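PDB 1BSF: thymidylate synthase 1 from Bacillus subtilis, which catalyses the reductive methylation of dUMP to dTMP, using 5,10-methylenetetrahydrofolate as both methyl donor and reductant, to supply a precursor for DNA synthesis. Local coordinates for residues Ser79-Asp84 and Asp100-His105; Met145-Asp150 and Cys160-Gln165; His174-Ala179 and Ile214-Asp219; Arg200-Val205 and Lys251-Phe256. One frame throughout, in Å; residues are numbered along the deposited sequence.

Contact 1: residues Ser79-Asp84 and Asp100-His105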
loop_
_atom_site.group_PDB
_atom_site.type_symbol
_atom_site.label_atom_id
_atom_site.label_comp_id
_atom_site.label_asym_id
_atom_site.label_seq_id
_atom_site.Cartn_x
_atom_site.Cartn_y
_atom_site.Cartn_z
ATOM N N SER A 79 -1.504 20.084 11.109
ATOM C CA SER A 79 -0.486 20.628 11.995
ATOM C C SER A 79 0.472 19.545 12.493
ATOM O O SER A 79 0.098 18.372 12.613
ATOM C CB SER A 79 -1.160 21.322 13.188
ATOM O OG SER A 79 -0.270 21.479 14.281
ATOM N N ASN A 80 1.715 19.944 12.758
ATOM C CA ASN A 80 2.739 19.034 13.265
ATOM C C ASN A 80 3.179 19.537 14.638
ATOM O O ASN A 80 3.940 18.884 15.354
ATOM C CB ASN A 80 3.934 18.972 12.309
ATOM C CG ASN A 80 4.529 20.334 12.018
ATOM O OD1 ASN A 80 3.891 21.363 12.237
ATOM N ND2 ASN A 80 5.761 20.345 11.518
ATOM N N ASP A 81 2.684 20.712 14.999
ATOM C CA ASP A 81 2.997 21.296 16.290
ATOM C C ASP A 81 2.173 20.564 17.338
ATOM O O ASP A 81 0.957 20.460 17.202
ATOM C CB ASP A 81 2.636 22.776 16.306
ATOM C CG ASP A 81 2.761 23.373 17.680
ATOM O OD1 ASP A 81 3.475 22.770 18.508
ATOM O OD2 ASP A 81 2.152 24.434 17.938
ATOM N N VAL A 82 2.830 20.061 18.380
ATOM C CA VAL A 82 2.129 19.326 19.433
ATOM C C VAL A 82 1.195 20.186 20.295
ATOM O O VAL A 82 0.211 19.683 20.818
ATOM C CB VAL A 82 3.127 18.591 20.365
ATOM C CG1 VAL A 82 2.367 17.709 21.356
ATOM C CG2 VAL A 82 4.093 17.748 19.531
ATOM N N ASN A 83 1.501 21.471 20.440
ATOM C CA ASN A 83 0.666 22.369 21.232
ATOM C C ASN A 83 -0.787 22.333 20.771
ATOM O O ASN A 83 -1.705 22.337 21.589
ATOM C CB ASN A 83 1.186 23.801 21.138
ATOM C CG ASN A 83 2.573 23.956 21.724
ATOM O OD1 ASN A 83 2.828 23.537 22.852
ATOM N ND2 ASN A 83 3.479 24.560 20.959
ATOM N N ASP A 84 -0.995 22.312 19.460
ATOM C CA ASP A 84 -2.342 22.267 18.900
ATOM C C ASP A 84 -3.074 21.025 19.394
ATOM O O ASP A 84 -4.261 21.074 19.727
ATOM C CB ASP A 84 -2.280 22.229 17.372
ATOM C CG ASP A 84 -2.407 23.602 16.746
ATOM O OD1 ASP A 84 -3.029 24.491 17.378
ATOM O OD2 ASP A 84 -1.881 23.782 15.622
ATOM N N ASP A 100 11.101 22.438 19.541
ATOM C CA ASP A 100 10.338 23.538 18.960
ATOM C C ASP A 100 8.840 23.307 19.077
ATOM O O ASP A 100 8.039 24.149 18.668
ATOM C CB ASP A 100 10.711 23.725 17.489
ATOM C CG ASP A 100 10.275 22.557 16.618
ATOM O OD1 ASP A 100 9.655 21.606 17.147
ATOM O OD2 ASP A 100 10.558 22.593 15.400
ATOM N N GLY A 101 8.470 22.152 19.620
ATOM C CA GLY A 101 7.067 21.832 19.804
ATOM C C GLY A 101 6.451 20.860 18.815
ATOM O O GLY A 101 5.454 20.209 19.121
ATOM N N THR A 102 7.033 20.753 17.626
ATOM C CA THR A 102 6.494 19.853 16.617
ATOM C C THR A 102 7.190 18.501 16.568
ATOM O O THR A 102 8.160 18.263 17.294
ATOM C CB THR A 102 6.570 20.485 15.229
ATOM O OG1 THR A 102 7.881 20.290 14.693
ATOM C CG2 THR A 102 6.272 21.973 15.311
ATOM N N ILE A 103 6.669 17.626 15.709
ATOM C CA ILE A 103 7.197 16.280 15.502
ATOM C C ILE A 103 7.993 16.231 14.200
ATOM O O ILE A 103 8.206 15.155 13.621
ATOM C CB ILE A 103 6.058 15.253 15.400
ATOM C CG1 ILE A 103 4.809 15.921 14.814
ATOM C CG2 ILE A 103 5.756 14.674 16.768
ATOM C CD1 ILE A 103 3.934 14.994 13.999
ATOM N N GLY A 104 8.418 17.400 13.728
ATOM C CA GLY A 104 9.186 17.459 12.499
ATOM C C GLY A 104 8.331 17.460 11.242
ATOM O O GLY A 104 7.168 17.877 11.269
ATOM N N HIS A 105 8.918 16.975 10.146
ATOM C CA HIS A 105 8.270 16.918 8.837
ATOM C C HIS A 105 7.476 15.641 8.595
ATOM O O HIS A 105 7.699 14.920 7.613
ATOM C CB HIS A 105 9.318 17.069 7.730
ATOM C CG HIS A 105 9.935 18.431 7.661
ATOM N ND1 HIS A 105 10.470 18.947 6.500
ATOM C CD2 HIS A 105 10.081 19.394 8.603
ATOM C CE1 HIS A 105 10.917 20.169 6.729
ATOM N NE2 HIS A 105 10.693 20.464 7.997
#
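Asn80 takes hold of the 100-105 loop with both its side chain and its backbone. Its CG sits between the backbone N and the carbonyl carbon (chi1 55°), which lays the amide alongside Thr102, both side chains pointing the same way, and brings ND2 to Gly104 O at 2.9 Å. That bond is nearly straight (173°) and lies in the plane of the Asn80 amide, although the donor stands above the carbonyl plane of Gly104. From the backbone, Asn80 O accepts Ile103 N at 3.0 Å and also meets Thr102 CA at 3.0 Å in a CA-H...O contact. Thr102 adds its methyl, CG2, against Asp81 CA at 3.5 Å; its OG1 stays within its own loop and accepts Gly104 N, an ST turn. Gly101 covers the start of the helix. Val82 N donates to its O, an oxygen whose exact place is less sure, and a side chain here would probably crowd Asp81 OD1. That same OD1 caps the helix by accepting Asn83 N at 3.1 Å. Asp81 and Thr102 form a single backbone bridge between chains running in opposite directions. The contact thus ties the first turn of helix 82-87 to the loop leading into helix 108-111, while Ile103 packs on Trp73 of helix 64-77 and bonds through its backbone to Ala156.

Contact 2: residues Met145-Asp150 and Cys160-Gln165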
loop_
_atom_site.group_PDB
_atom_site.type_symbol
_atom_site.label_atom_id
_atom_site.label_comp_id
_atom_site.label_asym_id
_atom_site.label_seq_id
_atom_site.Cartn_x
_atom_site.Cartn_y
_atom_site.Cartn_z
ATOM N N MET A 145 -0.327 10.670 0.467
ATOM C CA MET A 145 0.913 9.982 0.789
ATOM C C MET A 145 1.675 10.677 1.906
ATOM O O MET A 145 2.037 11.843 1.784
ATOM C CB MET A 145 1.762 9.911 -0.497
ATOM C CG MET A 145 3.109 9.200 -0.386
ATOM S SD MET A 145 3.015 7.630 0.476
ATOM C CE MET A 145 1.769 6.835 -0.507
ATOM N N LEU A 146 1.910 9.973 3.009
ATOM C CA LEU A 146 2.651 10.565 4.125
ATOM C C LEU A 146 4.126 10.215 4.003
ATOM O O LEU A 146 4.992 11.037 4.294
ATOM C CB LEU A 146 2.102 10.080 5.472
ATOM C CG LEU A 146 0.863 10.817 5.989
ATOM C CD1 LEU A 146 0.538 10.357 7.385
ATOM C CD2 LEU A 146 1.099 12.313 5.956
ATOM N N TRP A 147 4.403 8.997 3.549
ATOM C CA TRP A 147 5.771 8.517 3.357
ATOM C C TRP A 147 6.539 9.339 2.316
ATOM O O TRP A 147 6.569 8.982 1.134
ATOM C CB TRP A 147 5.762 7.049 2.915
ATOM C CG TRP A 147 7.060 6.364 3.152
ATOM C CD1 TRP A 147 8.073 6.195 2.254
ATOM C CD2 TRP A 147 7.492 5.742 4.368
ATOM N NE1 TRP A 147 9.108 5.502 2.833
ATOM C CE2 TRP A 147 8.777 5.210 4.129
ATOM C CE3 TRP A 147 6.916 5.580 5.635
ATOM C CZ2 TRP A 147 9.498 4.524 5.114
ATOM C CZ3 TRP A 147 7.635 4.898 6.617
ATOM C CH2 TRP A 147 8.911 4.378 6.348
ATOM N N ASN A 148 7.156 10.433 2.761
ATOM C CA ASN A 148 7.933 11.303 1.882
ATOM C C ASN A 148 9.391 10.877 1.935
ATOM O O ASN A 148 10.071 11.094 2.942
ATOM C CB ASN A 148 7.829 12.755 2.331
ATOM C CG ASN A 148 8.374 13.712 1.317
ATOM O OD1 ASN A 148 8.926 13.303 0.290
ATOM N ND2 ASN A 148 8.229 14.998 1.586
ATOM N N PRO A 149 9.895 10.287 0.841
ATOM C CA PRO A 149 11.284 9.825 0.763
ATOM C C PRO A 149 12.264 10.970 0.929
ATOM O O PRO A 149 13.407 10.770 1.331
ATOM C CB PRO A 149 11.378 9.192 -0.619
ATOM C CG PRO A 149 10.272 9.832 -1.404
ATOM C CD PRO A 149 9.166 10.052 -0.415
ATOM N N ASP A 150 11.799 12.176 0.632
ATOM C CA ASP A 150 12.633 13.361 0.734
ATOM C C ASP A 150 12.804 13.902 2.144
ATOM O O ASP A 150 13.874 14.391 2.484
ATOM C CB ASP A 150 12.083 14.472 -0.167
ATOM C CG ASP A 150 12.418 14.254 -1.625
ATOM O OD1 ASP A 150 13.409 13.545 -1.911
ATOM O OD2 ASP A 150 11.686 14.787 -2.486
ATOM N N CYS A 160 2.657 5.238 10.500
ATOM C CA CYS A 160 2.094 3.895 10.333
ATOM C C CYS A 160 1.081 3.942 9.200
ATOM O O CYS A 160 1.305 3.391 8.124
ATOM C CB CYS A 160 1.386 3.439 11.616
ATOM S SG CYS A 160 2.463 2.722 12.875
ATOM N N VAL A 161 -0.055 4.578 9.453
ATOM C CA VAL A 161 -1.065 4.714 8.420
ATOM C C VAL A 161 -0.578 5.919 7.624
ATOM O O VAL A 161 -0.851 7.074 7.965
ATOM C CB VAL A 161 -2.452 4.944 9.039
ATOM C CG1 VAL A 161 -3.510 4.971 7.969
ATOM C CG2 VAL A 161 -2.748 3.834 10.022
ATOM N N TYR A 162 0.167 5.623 6.563
ATOM C CA TYR A 162 0.792 6.630 5.711
ATOM C C TYR A 162 0.113 6.996 4.391
ATOM O O TYR A 162 0.393 8.056 3.827
ATOM C CB TYR A 162 2.240 6.211 5.424
ATOM C CG TYR A 162 2.396 4.885 4.688
ATOM C CD1 TYR A 162 1.919 3.686 5.234
ATOM C CD2 TYR A 162 3.037 4.827 3.446
ATOM C CE1 TYR A 162 2.083 2.454 4.548
ATOM C CE2 TYR A 162 3.205 3.608 2.762
ATOM C CZ TYR A 162 2.730 2.432 3.313
ATOM O OH TYR A 162 2.916 1.243 2.625
ATOM N N GLU A 163 -0.754 6.127 3.881
ATOM C CA GLU A 163 -1.432 6.425 2.626
ATOM C C GLU A 163 -2.885 5.988 2.593
ATOM O O GLU A 163 -3.381 5.315 3.501
ATOM C CB GLU A 163 -0.689 5.799 1.426
ATOM C CG GLU A 163 -0.354 4.312 1.568
ATOM C CD GLU A 163 -0.857 3.456 0.417
ATOM O OE1 GLU A 163 -0.778 3.885 -0.758
ATOM O OE2 GLU A 163 -1.326 2.334 0.696
ATOM N N THR A 164 -3.558 6.395 1.524
ATOM C CA THR A 164 -4.954 6.063 1.298
ATOM C C THR A 164 -5.230 6.131 -0.205
ATOM O O THR A 164 -4.537 6.841 -0.962
ATOM C CB THR A 164 -5.914 7.051 2.024
ATOM O OG1 THR A 164 -5.947 8.299 1.319
ATOM C CG2 THR A 164 -5.456 7.305 3.457
ATOM N N GLN A 165 -6.222 5.359 -0.629
ATOM C CA GLN A 165 -6.639 5.343 -2.015
ATOM C C GLN A 165 -8.162 5.306 -1.998
ATOM O O GLN A 165 -8.762 4.389 -1.436
ATOM C CB GLN A 165 -6.094 4.111 -2.754
ATOM C CG GLN A 165 -5.186 4.442 -3.909
ATOM C CD GLN A 165 -5.361 3.511 -5.070
ATOM O OE1 GLN A 165 -4.960 2.347 -5.015
ATOM N NE2 GLN A 165 -5.962 4.013 -6.141
#
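Tyr162 presents its ring to Trp147, whose six-membered ring turns an edge toward the tyrosine face: a T-shaped pair with centroids 6.0 Å apart and planes at 68°. The opposite face of the same tyrosine is covered by its neighbour Glu163, whose CG lies over the ring centre, so the ring is clamped between the two. Trp147 CB also touches Tyr162 CD2, at 3.6 Å. Met145 comes alongside and points the same way as Tyr162, its SD 4.1 Å from Tyr162 CD2 in an oblique Met-aromatic contact. CG of Met145 is anti to the backbone N (chi1 -179°), and the bends at chi2 and chi3 carry the methyl on to Glu163, CE lying 3.3 Å from Glu163 CB. Leu146 packs with CB against Tyr162 CB, and its CD1 reaches Val161 O. A short backbone bond from Leu146 N to Tyr162 O (2.6 Å) fixes the end of strand 143-145 against strand 161-168; Met145 and Glu163 form an antiparallel non-hydrogen-bonded pair. Cys160, the predicted nucleophile, lies just ahead of this strand. The chemistry is therefore largely apolar and aromatic within the subunit, with the polar ends serving the dimer: Tyr162 OH bonds to Glu163 OE1 of the second subunit and Glu163 OE1 to Tyr162 OH there, a reciprocal pair that gives these buried groups partners across the interface.

Contact 3: residues His174-Ala179 and Ile214-Asp219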
loop_
_atom_site.group_PDB
_atom_site.type_symbol
_atom_site.label_atom_id
_atom_site.label_comp_id
_atom_site.label_asym_id
_atom_site.label_seq_id
_atom_site.Cartn_x
_atom_site.Cartn_y
_atom_site.Cartn_z
ATOM N N HIS A 174 -15.287 4.661 -1.935
ATOM C CA HIS A 174 -14.592 3.569 -1.266
ATOM C C HIS A 174 -13.248 4.073 -0.764
ATOM O O HIS A 174 -12.546 4.829 -1.452
ATOM C CB HIS A 174 -14.392 2.388 -2.217
ATOM C CG HIS A 174 -15.658 1.904 -2.854
ATOM N ND1 HIS A 174 -16.359 0.818 -2.378
ATOM C CD2 HIS A 174 -16.340 2.349 -3.936
ATOM C CE1 HIS A 174 -17.416 0.612 -3.143
ATOM N NE2 HIS A 174 -17.429 1.529 -4.093
ATOM N N LEU A 175 -12.899 3.637 0.442
ATOM C CA LEU A 175 -11.656 4.049 1.081
ATOM C C LEU A 175 -10.787 2.865 1.482
ATOM O O LEU A 175 -11.201 1.997 2.264
ATOM C CB LEU A 175 -11.963 4.891 2.323
ATOM C CG LEU A 175 -10.785 5.283 3.221
ATOM C CD1 LEU A 175 -9.548 5.657 2.409
ATOM C CD2 LEU A 175 -11.219 6.455 4.055
ATOM N N GLU A 176 -9.579 2.847 0.940
ATOM C CA GLU A 176 -8.612 1.797 1.224
ATOM C C GLU A 176 -7.533 2.486 2.038
ATOM O O GLU A 176 -7.152 3.614 1.732
ATOM C CB GLU A 176 -8.006 1.256 -0.085
ATOM C CG GLU A 176 -8.081 -0.255 -0.263
ATOM C CD GLU A 176 -7.257 -0.760 -1.444
ATOM O OE1 GLU A 176 -7.004 0.013 -2.399
ATOM O OE2 GLU A 176 -6.861 -1.949 -1.415
ATOM N N VAL A 177 -7.029 1.818 3.064
ATOM C CA VAL A 177 -5.999 2.421 3.898
ATOM C C VAL A 177 -4.881 1.418 4.136
ATOM O O VAL A 177 -5.124 0.209 4.119
ATOM C CB VAL A 177 -6.566 2.831 5.300
ATOM C CG1 VAL A 177 -5.478 3.468 6.114
ATOM C CG2 VAL A 177 -7.753 3.785 5.157
ATOM N N ARG A 178 -3.661 1.904 4.363
ATOM C CA ARG A 178 -2.574 0.983 4.658
ATOM C C ARG A 178 -1.595 1.421 5.739
ATOM O O ARG A 178 -1.170 2.571 5.788
ATOM C CB ARG A 178 -1.785 0.612 3.396
ATOM C CG ARG A 178 -0.763 -0.488 3.671
ATOM C CD ARG A 178 -0.717 -1.535 2.563
ATOM N NE ARG A 178 0.321 -2.547 2.772
ATOM C CZ ARG A 178 1.603 -2.283 3.021
ATOM N NH1 ARG A 178 2.031 -1.032 3.108
ATOM N NH2 ARG A 178 2.462 -3.282 3.193
ATOM N N ALA A 179 -1.240 0.467 6.594
ATOM C CA ALA A 179 -0.301 0.674 7.696
ATOM C C ALA A 179 0.965 -0.169 7.459
ATOM O O ALA A 179 0.869 -1.346 7.120
ATOM C CB ALA A 179 -0.973 0.265 9.028
ATOM N N ILE A 214 -11.769 -0.547 3.526
ATOM C CA ILE A 214 -10.713 -1.559 3.521
ATOM C C ILE A 214 -9.483 -1.044 4.249
ATOM O O ILE A 214 -8.986 0.031 3.944
ATOM C CB ILE A 214 -10.304 -1.904 2.054
ATOM C CG1 ILE A 214 -11.553 -2.229 1.229
ATOM C CG2 ILE A 214 -9.317 -3.069 2.027
ATOM C CD1 ILE A 214 -11.565 -1.573 -0.133
ATOM N N PHE A 215 -8.977 -1.830 5.192
ATOM C CA PHE A 215 -7.809 -1.424 5.969
ATOM C C PHE A 215 -6.694 -2.455 5.807
ATOM O O PHE A 215 -6.890 -3.629 6.098
ATOM C CB PHE A 215 -8.218 -1.307 7.434
ATOM C CG PHE A 215 -7.207 -0.639 8.314
ATOM C CD1 PHE A 215 -6.141 -1.361 8.843
ATOM C CD2 PHE A 215 -7.394 0.683 8.725
ATOM C CE1 PHE A 215 -5.279 -0.778 9.783
ATOM C CE2 PHE A 215 -6.541 1.269 9.657
ATOM C CZ PHE A 215 -5.485 0.539 10.191
ATOM N N ASN A 216 -5.527 -2.001 5.358
ATOM C CA ASN A 216 -4.392 -2.893 5.152
ATOM C C ASN A 216 -3.249 -2.695 6.135
ATOM O O ASN A 216 -2.795 -1.570 6.391
ATOM C CB ASN A 216 -3.875 -2.767 3.710
ATOM C CG ASN A 216 -4.949 -3.048 2.696
ATOM O OD1 ASN A 216 -5.656 -4.033 2.807
ATOM N ND2 ASN A 216 -5.091 -2.173 1.715
ATOM N N ILE A 217 -2.802 -3.819 6.688
ATOM C CA ILE A 217 -1.708 -3.849 7.651
ATOM C C ILE A 217 -0.553 -4.627 7.023
ATOM O O ILE A 217 -0.776 -5.635 6.349
ATOM C CB ILE A 217 -2.124 -4.578 8.958
ATOM C CG1 ILE A 217 -3.389 -3.945 9.554
ATOM C CG2 ILE A 217 -0.976 -4.542 9.958
ATOM C CD1 ILE A 217 -4.347 -4.951 10.172
ATOM N N GLY A 218 0.670 -4.138 7.218
ATOM C CA GLY A 218 1.832 -4.822 6.686
ATOM C C GLY A 218 2.269 -5.790 7.759
ATOM O O GLY A 218 1.864 -6.962 7.765
ATOM N N ASP A 219 3.081 -5.289 8.684
ATOM C CA ASP A 219 3.560 -6.089 9.795
ATOM C C ASP A 219 2.529 -5.972 10.912
ATOM O O ASP A 219 2.294 -4.882 11.418
ATOM C CB ASP A 219 4.909 -5.571 10.289
ATOM C CG ASP A 219 5.663 -6.593 11.093
ATOM O OD1 ASP A 219 5.424 -6.703 12.312
ATOM O OD2 ASP A 219 6.500 -7.291 10.494
#
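Five backbone hydrogen bonds join Leu175, Val177 and Ala179 to Ile214, Asn216 and Gly218, the alternation expected of neighbouring parallel strands. Ile214 N to Leu175 O measures 2.9 Å; Ala179 N to Asn216 O and Asn216 N to Val177 O are shorter, both 2.6 Å. Side chains then pair on each face. On one, Glu176 CG rests on Ile214 CB at 3.6 Å, and Arg178 crosses Asn216 at about a right angle, its CD 3.6 Å from Asn216 CB. On the other, Phe215 CG is anti to the backbone N (chi1 -168°), which brings CD2 to 4.1 Å from Val177 CB and the far side of the ring near Ala179 CB. Further out, Asn216 OD1 accepts Gln46 NE2 of strand 39-49. The Glu176 carboxylate is gripped at both oxygens: OE1 by Tyr167 OH and by a salt bridge to Arg178 NH2 of the second subunit, OE2 by Ser44 OG of that subunit. Replacing Glu176 by alanine takes away both acceptors and would probably leave Arg178 of the second subunit without its carboxylate and Ile214 less covered. The face carrying Phe215 meets helix 188-206 and lies close to Asn182 and Asn191, which are predicted to bind dUMP. Strand 172-179, helix 188-206 and strand 209-223 make a beta-alpha-beta crossover, and the face with Glu176 and Arg178 packs on the second subunit, as in the sheet-to-sheet dimer of thymidylate synthases.

Contact 4: residues Arg200-Val205 and Lys251-Phe256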
loop_
_atom_site.group_PDB
_atom_site.type_symbol
_atom_site.label_atom_id
_atom_site.label_comp_id
_atom_site.label_asym_id
_atom_site.label_seq_id
_atom_site.Cartn_x
_atom_site.Cartn_y
_atom_site.Cartn_z
ATOM N N ARG A 200 -16.325 8.770 6.414
ATOM C CA ARG A 200 -17.690 9.237 6.568
ATOM C C ARG A 200 -17.754 10.747 6.398
ATOM O O ARG A 200 -18.713 11.273 5.847
ATOM C CB ARG A 200 -18.215 8.855 7.944
ATOM C CG ARG A 200 -18.672 7.429 8.044
ATOM C CD ARG A 200 -18.087 6.750 9.273
ATOM N NE ARG A 200 -18.308 5.301 9.284
ATOM C CZ ARG A 200 -19.504 4.722 9.258
ATOM N NH1 ARG A 200 -20.596 5.465 9.216
ATOM N NH2 ARG A 200 -19.607 3.402 9.272
ATOM N N MET A 201 -16.718 11.435 6.861
ATOM C CA MET A 201 -16.652 12.896 6.766
ATOM C C MET A 201 -16.563 13.446 5.333
ATOM O O MET A 201 -17.345 14.309 4.936
ATOM C CB MET A 201 -15.459 13.421 7.563
ATOM C CG MET A 201 -15.689 13.528 9.050
ATOM S SD MET A 201 -14.125 13.788 9.895
ATOM C CE MET A 201 -13.717 15.459 9.412
ATOM N N ILE A 202 -15.598 12.978 4.560
ATOM C CA ILE A 202 -15.484 13.463 3.196
ATOM C C ILE A 202 -16.685 12.965 2.393
ATOM O O ILE A 202 -17.150 13.642 1.474
ATOM C CB ILE A 202 -14.176 12.982 2.521
ATOM C CG1 ILE A 202 -13.163 12.543 3.588
ATOM C CG2 ILE A 202 -13.619 14.096 1.647
ATOM C CD1 ILE A 202 -11.722 12.967 3.335
ATOM N N ALA A 203 -17.184 11.783 2.752
ATOM C CA ALA A 203 -18.333 11.189 2.073
ATOM C C ALA A 203 -19.490 12.177 2.094
ATOM O O ALA A 203 -20.051 12.527 1.055
ATOM C CB ALA A 203 -18.741 9.892 2.765
ATOM N N GLN A 204 -19.826 12.636 3.294
ATOM C CA GLN A 204 -20.912 13.584 3.482
ATOM C C GLN A 204 -20.709 14.914 2.749
ATOM O O GLN A 204 -21.642 15.429 2.134
ATOM C CB GLN A 204 -21.108 13.838 4.977
ATOM C CG GLN A 204 -21.676 15.209 5.320
ATOM C CD GLN A 204 -22.309 15.250 6.697
ATOM O OE1 GLN A 204 -23.466 14.879 6.871
ATOM N NE2 GLN A 204 -21.548 15.707 7.684
ATOM N N VAL A 205 -19.502 15.470 2.799
ATOM C CA VAL A 205 -19.253 16.754 2.140
ATOM C C VAL A 205 -19.189 16.685 0.613
ATOM O O VAL A 205 -19.583 17.635 -0.069
ATOM C CB VAL A 205 -17.963 17.434 2.683
ATOM C CG1 VAL A 205 -17.720 16.997 4.110
ATOM C CG2 VAL A 205 -16.764 17.100 1.814
ATOM N N LYS A 251 -21.203 21.394 5.551
ATOM C CA LYS A 251 -21.026 21.266 4.110
ATOM C C LYS A 251 -19.584 21.544 3.679
ATOM O O LYS A 251 -19.271 21.607 2.484
ATOM C CB LYS A 251 -21.982 22.221 3.385
ATOM C CG LYS A 251 -23.457 21.989 3.695
ATOM C CD LYS A 251 -24.338 22.365 2.510
ATOM C CE LYS A 251 -25.792 22.525 2.929
ATOM N NZ LYS A 251 -25.960 23.633 3.901
ATOM N N ASP A 252 -18.706 21.711 4.664
ATOM C CA ASP A 252 -17.303 21.971 4.387
ATOM C C ASP A 252 -16.412 21.145 5.308
ATOM O O ASP A 252 -16.653 21.061 6.510
ATOM C CB ASP A 252 -16.997 23.452 4.557
ATOM C CG ASP A 252 -15.637 23.811 4.041
ATOM O OD1 ASP A 252 -15.359 23.478 2.878
ATOM O OD2 ASP A 252 -14.843 24.415 4.793
ATOM N N PHE A 253 -15.381 20.541 4.729
ATOM C CA PHE A 253 -14.451 19.693 5.471
ATOM C C PHE A 253 -13.867 20.386 6.697
ATOM O O PHE A 253 -13.736 19.788 7.766
ATOM C CB PHE A 253 -13.317 19.233 4.532
ATOM C CG PHE A 253 -12.380 18.227 5.151
ATOM C CD1 PHE A 253 -12.799 16.928 5.401
ATOM C CD2 PHE A 253 -11.078 18.583 5.495
ATOM C CE1 PHE A 253 -11.935 16.004 5.985
ATOM C CE2 PHE A 253 -10.205 17.660 6.081
ATOM C CZ PHE A 253 -10.631 16.378 6.325
ATOM N N TYR A 254 -13.527 21.657 6.540
ATOM C CA TYR A 254 -12.932 22.430 7.620
ATOM C C TYR A 254 -13.941 23.102 8.542
ATOM O O TYR A 254 -13.617 24.083 9.212
ATOM C CB TYR A 254 -11.996 23.471 7.032
ATOM C CG TYR A 254 -11.064 22.889 5.999
ATOM C CD1 TYR A 254 -9.847 22.326 6.376
ATOM C CD2 TYR A 254 -11.396 22.906 4.644
ATOM C CE1 TYR A 254 -8.979 21.797 5.431
ATOM C CE2 TYR A 254 -10.537 22.381 3.685
ATOM C CZ TYR A 254 -9.325 21.829 4.084
ATOM O OH TYR A 254 -8.448 21.343 3.138
ATOM N N ASP A 255 -15.156 22.571 8.580
ATOM C CA ASP A 255 -16.198 23.120 9.437
ATOM C C ASP A 255 -16.429 22.161 10.606
ATOM O O ASP A 255 -16.964 22.545 11.651
ATOM C CB ASP A 255 -17.494 23.293 8.644
ATOM C CG ASP A 255 -17.586 24.641 7.957
ATOM O OD1 ASP A 255 -16.669 25.475 8.135
ATOM O OD2 ASP A 255 -18.580 24.866 7.236
ATOM N N PHE A 256 -16.018 20.909 10.413
ATOM C CA PHE A 256 -16.162 19.872 11.427
ATOM C C PHE A 256 -15.387 20.198 12.696
ATOM O O PHE A 256 -14.283 20.734 12.648
ATOM C CB PHE A 256 -15.672 18.525 10.880
ATOM C CG PHE A 256 -16.610 17.886 9.893
ATOM C CD1 PHE A 256 -17.839 17.377 10.307
ATOM C CD2 PHE A 256 -16.280 17.818 8.544
ATOM C CE1 PHE A 256 -18.723 16.813 9.389
ATOM C CE2 PHE A 256 -17.157 17.255 7.622
ATOM C CZ PHE A 256 -18.379 16.753 8.045
#
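Phe256 and Met201 lie alongside one another, pointing opposite ways, and most of the phenylalanine side chain meets helix 188-206. The route starts at CB, 3.9 Å from Met201 CE. The same methyl follows along the ring, reaching Phe256 CD2 at 3.6 Å. With CG anti to the carbonyl carbon (chi1 -74°), the ring is carried under Met201, whose CG stands over its centre, 4.2 Å from the centroid, in a CH-pi contact; the sulfur lies obliquely above the same ring, a Met-aromatic contact. Farther out, Val205 CG1, whose modelled place is less certain, lies at the ring edge by CE2. At the tip, Phe256 CZ faces Gln204 NE2 at 3.4 Å. The Gln204 amide is nearly coplanar with the ring (6°) and touches its edge, while its NE2 is satisfied by Asn247 O. Beside this, Met201 CE also reaches Phe253 CE1 at 3.9 Å, so one methionine methyl bridges the two phenylalanines; Ile202 CD1 approaches Phe253 CE1 at 4.0 Å. Without the ring, as with an alanine here, Met201 loses the surface beneath it, which would probably open a gap between helix and loop and free the methionine tip to turn. Phe253 O and Phe256 O both accept Gln76 NE2, which holds the loop backbone. The arrangement is plain apolar helix-to-loop packing: the C-terminal turns of helix 188-206 close over the loop between strands 245-246 and 261-262, with Leu71, Leu72 and Trp75 of helix 64-77 and Val126 and Leu130 of helix 125-135 packing round it.

Contacts 2 and 3 belong to one mixed sheet, their centres about 12 Å apart: strands 161-168 and 172-179 are neighbours in it, and Gln165 O takes a probable hydrogen bond from Glu176 N. Both touch the second subunit, so the sheet connects the strand following the predicted nucleophile to the dimer interface. Contacts 1 and 4 lie outward, untouched by the other chain; centre to centre, contact 1 is about 18 Å from contact 2 and contact 4 about 21 Å from contact 3. Along the chain, contacts 1, 2 and 3 follow in series, whereas 3 and 4 interleave, because helix 188-206 runs between the strands of contact 3 and its C-terminal end packs in contact 4.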